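Local coordinates for metallophosphoesterase TT1561-like domain-containing protein (Aquifex aeolicus, PDB 2YVT), which is of unknown function but belongs to the calcineurin-like metallophosphoesterase superfamily and so probably hydrolyses phosphate esters with the help of bound metal ions, at residues A[4-9]-A[128-133]; A[29-34]-A[244-249]; A[91-96]-A[134-139]. One frame throughout, in Å; residues are numbered along the deposited sequence.

In the fold
Interactions 1 and 3 bridge the two beta-sheets of the metallophosphoesterase fold, whereas interaction 2 packs the end of a helix on one of them. Interaction 3, centred about 8 Å from the centre of the chain, is wholly buried and apolar. Interactions 1 and 2, with centres about 18 and 17 Å from it, are partly buried and mix apolar packing with long polar side chains. Interactions 1 and 2 hold neighbouring strands of one sheet, 7-12 and 243-248, joined where Val8 N lies 2.7 Å from Leu247 O, a probable hydrogen bond. Interactions 1 and 3 share the other sheet through its antiparallel strands 126-130 and 134-144.

Interaction 1: A[4-9]-A[128-133]; sequences MPRKVL and AGWRGE
Apolar contact is made by the six-membered end of the Trp130 indole, whose CH2 lies 3.9 Å from Arg6 CB and 4.3 Å from Val8 CG2. The indole reaches across with CG anti to its backbone N (chi1 173°).

Two arginines form the polar part. Arg131 NH1 stands over one face of the Arg6 guanidinium, at 4.1 Å from Arg6 NE; the guanidinium planes are 65° apart, so they are not stacked. The closest approach is from Arg131 NH1 to the aliphatic Arg6 CD, at 4.0 Å.

Two hydrogen bonds restrain the Arg6 guanidinium. Its NH1 donates to Pro5 O at 3.1 Å, from above the carbonyl plane. From Arg6 NE a bond of 2.8 Å runs to a water, which donates to Glu133 OE1 at 2.7 Å.

The contact sets the type I' hairpin turn between strands 126-130 and 134-144, closed by Glu133 N to Trp130 O, against the start of strand 7-12, bringing the two sheets together at this end. Glu133, salt-bridged to Arg175 and acting through the water, and Asp34, in a long, weak ion pair with Arg131, may partly offset the like charges in a contact that rests on carbon packing and one water bridge.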
loop_
_atom_site.group_PDB
_atom_site.type_symbol
_atom_site.label_atom_id
_atom_site.label_comp_id
_atom_site.label_asym_id
_atom_site.label_seq_id
_atom_site.Cartn_x
_atom_site.Cartn_y
_atom_site.Cartn_z
HETATM N N MSE A 4 23.551 -1.226 -13.664
HETATM C CA MSE A 4 22.155 -1.681 -13.937
HETATM C C MSE A 4 21.252 -1.314 -12.758
HETATM O O MSE A 4 20.816 -2.199 -12.018
HETATM C CB MSE A 4 22.098 -3.198 -14.169
HETATM C CG MSE A 4 22.958 -3.733 -15.305
HETATM SE SE MSE A 4 22.539 -5.608 -15.700
HETATM C CE MSE A 4 20.969 -5.331 -16.831
ATOM N N PRO A 5 20.969 -0.010 -12.569
ATOM C CA PRO A 5 20.146 0.309 -11.400
ATOM C C PRO A 5 18.702 -0.157 -11.577
ATOM O O PRO A 5 18.216 -0.318 -12.709
ATOM C CB PRO A 5 20.236 1.836 -11.291
ATOM C CG PRO A 5 20.597 2.306 -12.652
ATOM C CD PRO A 5 21.326 1.188 -13.351
ATOM N N ARG A 6 18.052 -0.414 -10.450
ATOM C CA ARG A 6 16.652 -0.814 -10.418
ATOM C C ARG A 6 15.994 0.130 -9.426
ATOM O O ARG A 6 16.031 -0.091 -8.212
ATOM C CB ARG A 6 16.522 -2.270 -9.972
ATOM C CG ARG A 6 17.142 -3.295 -10.938
ATOM C CD ARG A 6 16.368 -3.377 -12.251
ATOM N NE ARG A 6 16.895 -4.396 -13.160
ATOM C CZ ARG A 6 17.758 -4.161 -14.148
ATOM N NH1 ARG A 6 18.222 -2.934 -14.369
ATOM N NH2 ARG A 6 18.165 -5.163 -14.917
ATOM N N LYS A 7 15.422 1.202 -9.958
ATOM C CA LYS A 7 15.013 2.339 -9.147
ATOM C C LYS A 7 13.517 2.299 -8.865
ATOM O O LYS A 7 12.714 2.051 -9.761
ATOM C CB LYS A 7 15.399 3.652 -9.830
ATOM C CG LYS A 7 16.912 3.872 -9.956
ATOM C CD LYS A 7 17.229 5.206 -10.635
ATOM C CE LYS A 7 18.713 5.333 -11.012
ATOM N NZ LYS A 7 19.619 5.544 -9.840
ATOM N N VAL A 8 13.159 2.556 -7.610
ATOM C CA VAL A 8 11.763 2.507 -7.174
ATOM C C VAL A 8 11.386 3.839 -6.543
ATOM O O VAL A 8 12.087 4.321 -5.651
ATOM C CB VAL A 8 11.533 1.381 -6.113
ATOM C CG1 VAL A 8 10.064 1.310 -5.703
ATOM C CG2 VAL A 8 12.013 0.026 -6.635
ATOM N N LEU A 9 10.304 4.445 -7.026
ATOM C CA LEU A 9 9.722 5.622 -6.369
ATOM C C LEU A 9 8.477 5.134 -5.645
ATOM O O LEU A 9 7.590 4.563 -6.275
ATOM C CB LEU A 9 9.350 6.705 -7.393
ATOM C CG LEU A 9 8.957 8.120 -6.908
ATOM C CD1 LEU A 9 8.812 9.034 -8.127
ATOM C CD2 LEU A 9 7.688 8.186 -6.074
ATOM N N ALA A 128 3.736 -10.576 -8.322
ATOM C CA ALA A 128 4.122 -10.420 -9.710
ATOM C C ALA A 128 5.634 -10.497 -9.806
ATOM O O ALA A 128 6.351 -10.006 -8.927
ATOM C CB ALA A 128 3.633 -9.102 -10.238
ATOM N N GLY A 129 6.119 -11.121 -10.873
ATOM C CA GLY A 129 7.551 -11.094 -11.162
ATOM C C GLY A 129 7.922 -9.757 -11.777
ATOM O O GLY A 129 7.101 -9.133 -12.453
ATOM N N TRP A 130 9.150 -9.305 -11.536
ATOM C CA TRP A 130 9.632 -8.058 -12.134
ATOM C C TRP A 130 11.046 -8.235 -12.673
ATOM O O TRP A 130 11.944 -8.665 -11.944
ATOM C CB TRP A 130 9.549 -6.901 -11.123
ATOM C CG TRP A 130 10.164 -5.598 -11.580
ATOM C CD1 TRP A 130 9.994 -4.989 -12.787
ATOM C CD2 TRP A 130 11.025 -4.740 -10.816
ATOM N NE1 TRP A 130 10.706 -3.814 -12.831
ATOM C CE2 TRP A 130 11.346 -3.634 -11.634
ATOM C CE3 TRP A 130 11.550 -4.795 -9.517
ATOM C CZ2 TRP A 130 12.183 -2.595 -11.200
ATOM C CZ3 TRP A 130 12.379 -3.761 -9.086
ATOM C CH2 TRP A 130 12.685 -2.675 -9.927
ATOM N N ARG A 131 11.203 -7.921 -13.962
ATOM C CA ARG A 131 12.477 -8.022 -14.704
ATOM C C ARG A 131 13.200 -9.369 -14.544
ATOM O O ARG A 131 14.424 -9.445 -14.692
ATOM C CB ARG A 131 13.426 -6.858 -14.360
ATOM C CG ARG A 131 12.852 -5.459 -14.570
ATOM C CD ARG A 131 12.994 -4.922 -15.995
ATOM N NE ARG A 131 12.390 -3.591 -16.119
ATOM C CZ ARG A 131 13.032 -2.439 -15.922
ATOM N NH1 ARG A 131 14.319 -2.427 -15.598
ATOM N NH2 ARG A 131 12.382 -1.289 -16.053
ATOM N N GLY A 132 12.445 -10.423 -14.243
ATOM C CA GLY A 132 13.008 -11.763 -14.085
ATOM C C GLY A 132 13.907 -11.968 -12.878
ATOM O O GLY A 132 14.471 -13.052 -12.698
ATOM N N GLU A 133 14.040 -10.936 -12.044
ATOM C CA GLU A 133 14.952 -10.979 -10.895
ATOM C C GLU A 133 14.252 -10.839 -9.541
ATOM O O GLU A 133 14.781 -11.284 -8.519
ATOM C CB GLU A 133 16.047 -9.912 -11.029
ATOM C CG GLU A 133 17.157 -10.017 -9.967
ATOM C CD GLU A 133 18.451 -9.320 -10.362
ATOM O OE1 GLU A 133 18.595 -8.950 -11.553
ATOM O OE2 GLU A 133 19.330 -9.151 -9.479
HETATM O O HOH W 1 16.779 -7.165 -12.565
#

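Interaction 2: A[29-34]-A[244-249]; sequences AEKQPD and YAFLDL
Tyr244 meets Lys31 through its hydroxyl: OH lies 3.3 Å from Lys31 CE, which approaches at the ring edge, close to the ring plane. The first torsion of the tyrosine (chi1 64°) sets CG between the backbone N and the carbonyl carbon, and the ring extends from the strand toward the last turn of helix 21-31. The lysine chain is extended as far as CE and bends only at chi4; its NZ makes a long, weak ion pair with Glu257 on the adjoining strand 253-258.

Two residues on, Phe246 provides the broad apolar surface. Lys31 CD sits over one face, 4.2 Å from the ring centroid and 17° off the normal, a CH-pi contact displaced toward the rim. Lys31 CB approaches Phe246 CE1 to 3.6 Å, and the carbonyl Lys31 O lies 3.5 Å from Phe246 CZ. Pro33 adds a further apolar contact, its CB coming obliquely to 3.9 Å from Phe246 CE1. Lys7 and Leu9 of strand 7-12 also touch the ring.

Between helix and proline, Gln32 leaves helical geometry with positive phi (52°), turning the chain toward strand 35-39. Strands 7-12 and 35-39 are parallel neighbours joined through helix 21-31, a beta-alpha-beta crossover, and the contact packs the C-terminal end of its helix against the sheet, as in the alpha/beta/beta/alpha sandwich of calcineurin-like metallophosphoesterases, where helices cover the outer faces of the two sheets.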
loop_
_atom_site.group_PDB
_atom_site.type_symbol
_atom_site.label_atom_id
_atom_site.label_comp_id
_atom_site.label_asym_id
_atom_site.label_seq_id
_atom_site.Cartn_x
_atom_site.Cartn_y
_atom_site.Cartn_z
ATOM N N ALA A 29 10.041 12.537 -14.004
ATOM C CA ALA A 29 10.839 13.059 -15.119
ATOM C C ALA A 29 12.309 13.244 -14.737
ATOM O O ALA A 29 13.210 12.880 -15.500
ATOM C CB ALA A 29 10.250 14.372 -15.628
ATOM N N GLU A 30 12.539 13.800 -13.551
ATOM C CA GLU A 30 13.884 14.090 -13.062
ATOM C C GLU A 30 14.664 12.818 -12.718
ATOM O O GLU A 30 15.837 12.678 -13.084
ATOM C CB GLU A 30 13.812 15.017 -11.842
ATOM C CG GLU A 30 15.170 15.350 -11.222
ATOM C CD GLU A 30 15.070 15.972 -9.836
ATOM O OE1 GLU A 30 14.020 15.820 -9.163
ATOM O OE2 GLU A 30 16.057 16.610 -9.416
ATOM N N LYS A 31 14.004 11.889 -12.029
ATOM C CA LYS A 31 14.697 10.756 -11.411
ATOM C C LYS A 31 14.551 9.423 -12.151
ATOM O O LYS A 31 15.281 8.473 -11.866
ATOM C CB LYS A 31 14.292 10.622 -9.943
ATOM C CG LYS A 31 14.664 11.844 -9.092
ATOM C CD LYS A 31 14.510 11.577 -7.597
ATOM C CE LYS A 31 14.806 12.828 -6.762
ATOM N NZ LYS A 31 16.254 13.210 -6.774
ATOM N N GLN A 32 13.604 9.361 -13.086
ATOM C CA GLN A 32 13.442 8.213 -13.990
ATOM C C GLN A 32 13.363 6.862 -13.260
ATOM O O GLN A 32 14.177 5.968 -13.514
ATOM C CB GLN A 32 14.576 8.190 -15.031
ATOM C CG GLN A 32 14.794 9.508 -15.759
ATOM C CD GLN A 32 13.914 9.655 -16.974
ATOM O OE1 GLN A 32 12.960 10.433 -16.971
ATOM N NE2 GLN A 32 14.228 8.904 -18.029
ATOM N N PRO A 33 12.379 6.700 -12.352
ATOM C CA PRO A 33 12.261 5.408 -11.667
ATOM C C PRO A 33 11.867 4.314 -12.647
ATOM O O PRO A 33 11.204 4.593 -13.647
ATOM C CB PRO A 33 11.111 5.641 -10.684
ATOM C CG PRO A 33 10.288 6.732 -11.311
ATOM C CD PRO A 33 11.318 7.637 -11.939
ATOM N N ASP A 34 12.269 3.083 -12.356
ATOM C CA ASP A 34 11.856 1.928 -13.137
ATOM C C ASP A 34 10.468 1.453 -12.739
ATOM O O ASP A 34 9.713 0.964 -13.579
ATOM C CB ASP A 34 12.881 0.811 -12.993
ATOM C CG ASP A 34 14.216 1.202 -13.565
ATOM O OD1 ASP A 34 14.309 1.352 -14.805
ATOM O OD2 ASP A 34 15.154 1.408 -12.775
ATOM N N TYR A 244 8.038 11.327 -0.401
ATOM C CA TYR A 244 8.141 10.081 -1.144
ATOM C C TYR A 244 9.467 9.409 -0.800
ATOM O O TYR A 244 10.341 10.023 -0.178
ATOM C CB TYR A 244 8.026 10.337 -2.652
ATOM C CG TYR A 244 9.140 11.183 -3.227
ATOM C CD1 TYR A 244 10.281 10.590 -3.774
ATOM C CD2 TYR A 244 9.048 12.582 -3.238
ATOM C CE1 TYR A 244 11.309 11.364 -4.304
ATOM C CE2 TYR A 244 10.073 13.361 -3.762
ATOM C CZ TYR A 244 11.195 12.745 -4.298
ATOM O OH TYR A 244 12.224 13.507 -4.821
ATOM N N ALA A 245 9.611 8.144 -1.183
ATOM C CA ALA A 245 10.894 7.456 -1.032
ATOM C C ALA A 245 11.436 7.087 -2.400
ATOM O O ALA A 245 10.670 6.826 -3.326
ATOM C CB ALA A 245 10.743 6.210 -0.187
ATOM N N PHE A 246 12.763 7.068 -2.518
ATOM C CA PHE A 246 13.404 6.654 -3.750
ATOM C C PHE A 246 14.450 5.597 -3.419
ATOM O O PHE A 246 15.363 5.843 -2.626
ATOM C CB PHE A 246 14.021 7.859 -4.476
ATOM C CG PHE A 246 14.207 7.639 -5.947
ATOM C CD1 PHE A 246 13.168 7.883 -6.843
ATOM C CD2 PHE A 246 15.417 7.172 -6.439
ATOM C CE1 PHE A 246 13.338 7.666 -8.212
ATOM C CE2 PHE A 246 15.599 6.955 -7.813
ATOM C CZ PHE A 246 14.558 7.201 -8.693
ATOM N N LEU A 247 14.291 4.415 -4.010
ATOM C CA LEU A 247 15.110 3.256 -3.686
ATOM C C LEU A 247 15.893 2.829 -4.921
ATOM O O LEU A 247 15.359 2.813 -6.022
ATOM C CB LEU A 247 14.238 2.082 -3.207
ATOM C CG LEU A 247 13.260 2.171 -2.023
ATOM C CD1 LEU A 247 11.999 2.975 -2.330
ATOM C CD2 LEU A 247 12.867 0.769 -1.595
ATOM N N ASP A 248 17.166 2.503 -4.731
ATOM C CA ASP A 248 17.930 1.816 -5.751
ATOM C C ASP A 248 18.218 0.411 -5.225
ATOM O O ASP A 248 19.022 0.234 -4.312
ATOM C CB ASP A 248 19.232 2.568 -6.059
ATOM C CG ASP A 248 19.993 1.960 -7.222
ATOM O OD1 ASP A 248 19.869 0.738 -7.437
ATOM O OD2 ASP A 248 20.709 2.708 -7.937
ATOM N N LEU A 249 17.537 -0.581 -5.791
ATOM C CA LEU A 249 17.643 -1.958 -5.313
ATOM C C LEU A 249 18.961 -2.612 -5.692
ATOM O O LEU A 249 19.351 -3.614 -5.090
ATOM C CB LEU A 249 16.478 -2.805 -5.827
ATOM C CG LEU A 249 15.066 -2.310 -5.485
ATOM C CD1 LEU A 249 14.039 -3.329 -5.957
ATOM C CD2 LEU A 249 14.916 -2.033 -3.999
#

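Interaction 3: A[91-96]-A[134-139]; sequences KTFVVP and FEVIGF
Ring-to-methyl packing joins Phe93 and Val136. The valine's CG2 approaches Phe93 CE2 to 4.1 Å, while its CG1 stands over one ring face, displaced toward the rim, 4.2 Å above the plane. Both methyls thus engage one aromatic ring, and the two side chains run at a slant to each other. In Phe93, CG is anti to the carbonyl carbon (chi1 -65°), which sets the ring between the strands and over Val136.

Side-chain-to-backbone packing takes over at Val95. Its CG1 lies 3.9 Å from Phe139 C, and its CG2 lies 4.2 Å from Gly138 CA. Here the CA atoms of Val95 and Gly138 are 6.1 Å apart, the closest pair of the two segments. Gly138, with no side chain, leaves its CA facing Val95 CG2, consistent with the close approach of the backbones here. The Phe139 side chain leaves in the other direction and packs edge-to-face on Tyr156.

The strand axes come within 7.5 Å at an angle of 27°, closer than the roughly 10 Å usual between packed sheets, in keeping with Val95 resting directly on the Gly138 backbone. Strand 91-95, flanked by 35-39 and 120-122, faces strand 134-144, which pairs with 126-130, 155-157 and 175-180 in the other sheet. Ile179 of strand 175-180 touches both Val95 and Val136, and Ala128 and Leu123 also touch Phe93 in this buried layer between the sheets.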
loop_
_atom_site.group_PDB
_atom_site.type_symbol
_atom_site.label_atom_id
_atom_site.label_comp_id
_atom_site.label_asym_id
_atom_site.label_seq_id
_atom_site.Cartn_x
_atom_site.Cartn_y
_atom_site.Cartn_z
ATOM N N LYS A 91 5.807 1.704 -15.046
ATOM C CA LYS A 91 5.371 0.430 -14.460
ATOM C C LYS A 91 5.024 0.693 -12.999
ATOM O O LYS A 91 5.839 1.228 -12.255
ATOM C CB LYS A 91 6.466 -0.638 -14.557
ATOM C CG LYS A 91 6.085 -1.972 -13.901
ATOM C CD LYS A 91 5.005 -2.705 -14.693
ATOM C CE LYS A 91 4.384 -3.840 -13.886
ATOM N NZ LYS A 91 3.169 -3.375 -13.124
ATOM N N THR A 92 3.812 0.325 -12.597
ATOM C CA THR A 92 3.279 0.751 -11.304
ATOM C C THR A 92 2.650 -0.412 -10.563
ATOM O O THR A 92 1.891 -1.191 -11.158
ATOM C CB THR A 92 2.214 1.860 -11.497
ATOM O OG1 THR A 92 2.794 2.961 -12.206
ATOM C CG2 THR A 92 1.681 2.368 -10.159
ATOM N N PHE A 93 2.971 -0.530 -9.275
ATOM C CA PHE A 93 2.290 -1.464 -8.391
ATOM C C PHE A 93 1.485 -0.666 -7.382
ATOM O O PHE A 93 1.984 0.300 -6.806
ATOM C CB PHE A 93 3.288 -2.361 -7.656
ATOM C CG PHE A 93 4.047 -3.282 -8.557
ATOM C CD1 PHE A 93 3.388 -4.287 -9.257
ATOM C CD2 PHE A 93 5.418 -3.136 -8.718
ATOM C CE1 PHE A 93 4.087 -5.154 -10.094
ATOM C CE2 PHE A 93 6.133 -3.989 -9.557
ATOM C CZ PHE A 93 5.463 -5.001 -10.248
ATOM N N VAL A 94 0.238 -1.077 -7.187
ATOM C CA VAL A 94 -0.687 -0.409 -6.275
ATOM C C VAL A 94 -1.150 -1.422 -5.234
ATOM O O VAL A 94 -1.542 -2.529 -5.583
ATOM C CB VAL A 94 -1.916 0.142 -7.039
ATOM C CG1 VAL A 94 -2.924 0.769 -6.075
ATOM C CG2 VAL A 94 -1.482 1.158 -8.105
ATOM N N VAL A 95 -1.114 -1.028 -3.960
ATOM C CA VAL A 95 -1.548 -1.894 -2.854
ATOM C C VAL A 95 -2.584 -1.118 -2.027
ATOM O O VAL A 95 -2.298 -0.016 -1.580
ATOM C CB VAL A 95 -0.347 -2.329 -1.981
ATOM C CG1 VAL A 95 -0.819 -3.140 -0.782
ATOM C CG2 VAL A 95 0.650 -3.123 -2.826
ATOM N N PRO A 96 -3.803 -1.672 -1.864
ATOM C CA PRO A 96 -4.870 -0.893 -1.241
ATOM C C PRO A 96 -4.687 -0.687 0.257
ATOM O O PRO A 96 -4.079 -1.528 0.945
ATOM C CB PRO A 96 -6.125 -1.743 -1.515
ATOM C CG PRO A 96 -5.609 -3.143 -1.572
ATOM C CD PRO A 96 -4.264 -3.024 -2.247
ATOM N N PHE A 134 13.073 -10.223 -9.534
ATOM C CA PHE A 134 12.352 -9.992 -8.284
ATOM C C PHE A 134 10.996 -10.661 -8.314
ATOM O O PHE A 134 10.410 -10.835 -9.385
ATOM C CB PHE A 134 12.143 -8.488 -8.030
ATOM C CG PHE A 134 13.419 -7.694 -7.919
ATOM C CD1 PHE A 134 14.013 -7.474 -6.674
ATOM C CD2 PHE A 134 14.019 -7.156 -9.052
ATOM C CE1 PHE A 134 15.189 -6.737 -6.564
ATOM C CE2 PHE A 134 15.202 -6.417 -8.950
ATOM C CZ PHE A 134 15.786 -6.214 -7.705
ATOM N N GLU A 135 10.513 -11.040 -7.134
ATOM C CA GLU A 135 9.095 -11.301 -6.928
ATOM C C GLU A 135 8.573 -10.179 -6.045
ATOM O O GLU A 135 9.140 -9.896 -4.985
ATOM C CB GLU A 135 8.844 -12.657 -6.253
ATOM C CG GLU A 135 9.161 -13.887 -7.126
ATOM C CD GLU A 135 8.137 -14.152 -8.231
ATOM O OE1 GLU A 135 7.203 -13.347 -8.425
ATOM O OE2 GLU A 135 8.273 -15.188 -8.921
ATOM N N VAL A 136 7.498 -9.536 -6.490
ATOM C CA VAL A 136 6.886 -8.457 -5.723
ATOM C C VAL A 136 5.577 -8.969 -5.147
ATOM O O VAL A 136 4.711 -9.425 -5.888
ATOM C CB VAL A 136 6.660 -7.197 -6.592
ATOM C CG1 VAL A 136 6.236 -6.012 -5.729
ATOM C CG2 VAL A 136 7.952 -6.848 -7.338
ATOM N N ILE A 137 5.462 -8.918 -3.822
ATOM C CA ILE A 137 4.280 -9.422 -3.123
ATOM C C ILE A 137 3.562 -8.241 -2.495
ATOM O O ILE A 137 4.200 -7.379 -1.889
ATOM C CB ILE A 137 4.679 -10.421 -2.023
ATOM C CG1 ILE A 137 5.396 -11.624 -2.644
ATOM C CG2 ILE A 137 3.462 -10.888 -1.225
ATOM C CD1 ILE A 137 6.072 -12.475 -1.620
ATOM N N GLY A 138 2.241 -8.195 -2.641
ATOM C CA GLY A 138 1.443 -7.148 -2.008
ATOM C C GLY A 138 0.353 -7.713 -1.122
ATOM O O GLY A 138 -0.291 -8.701 -1.467
ATOM N N PHE A 139 0.146 -7.087 0.031
ATOM C CA PHE A 139 -0.971 -7.458 0.894
ATOM C C PHE A 139 -1.422 -6.183 1.601
ATOM O O PHE A 139 -0.748 -5.678 2.508
ATOM C CB PHE A 139 -0.558 -8.557 1.893
ATOM C CG PHE A 139 -1.721 -9.370 2.433
ATOM C CD1 PHE A 139 -1.680 -10.767 2.387
ATOM C CD2 PHE A 139 -2.847 -8.754 2.976
ATOM C CE1 PHE A 139 -2.739 -11.541 2.876
ATOM C CE2 PHE A 139 -3.920 -9.512 3.470
ATOM C CZ PHE A 139 -3.860 -10.913 3.426
#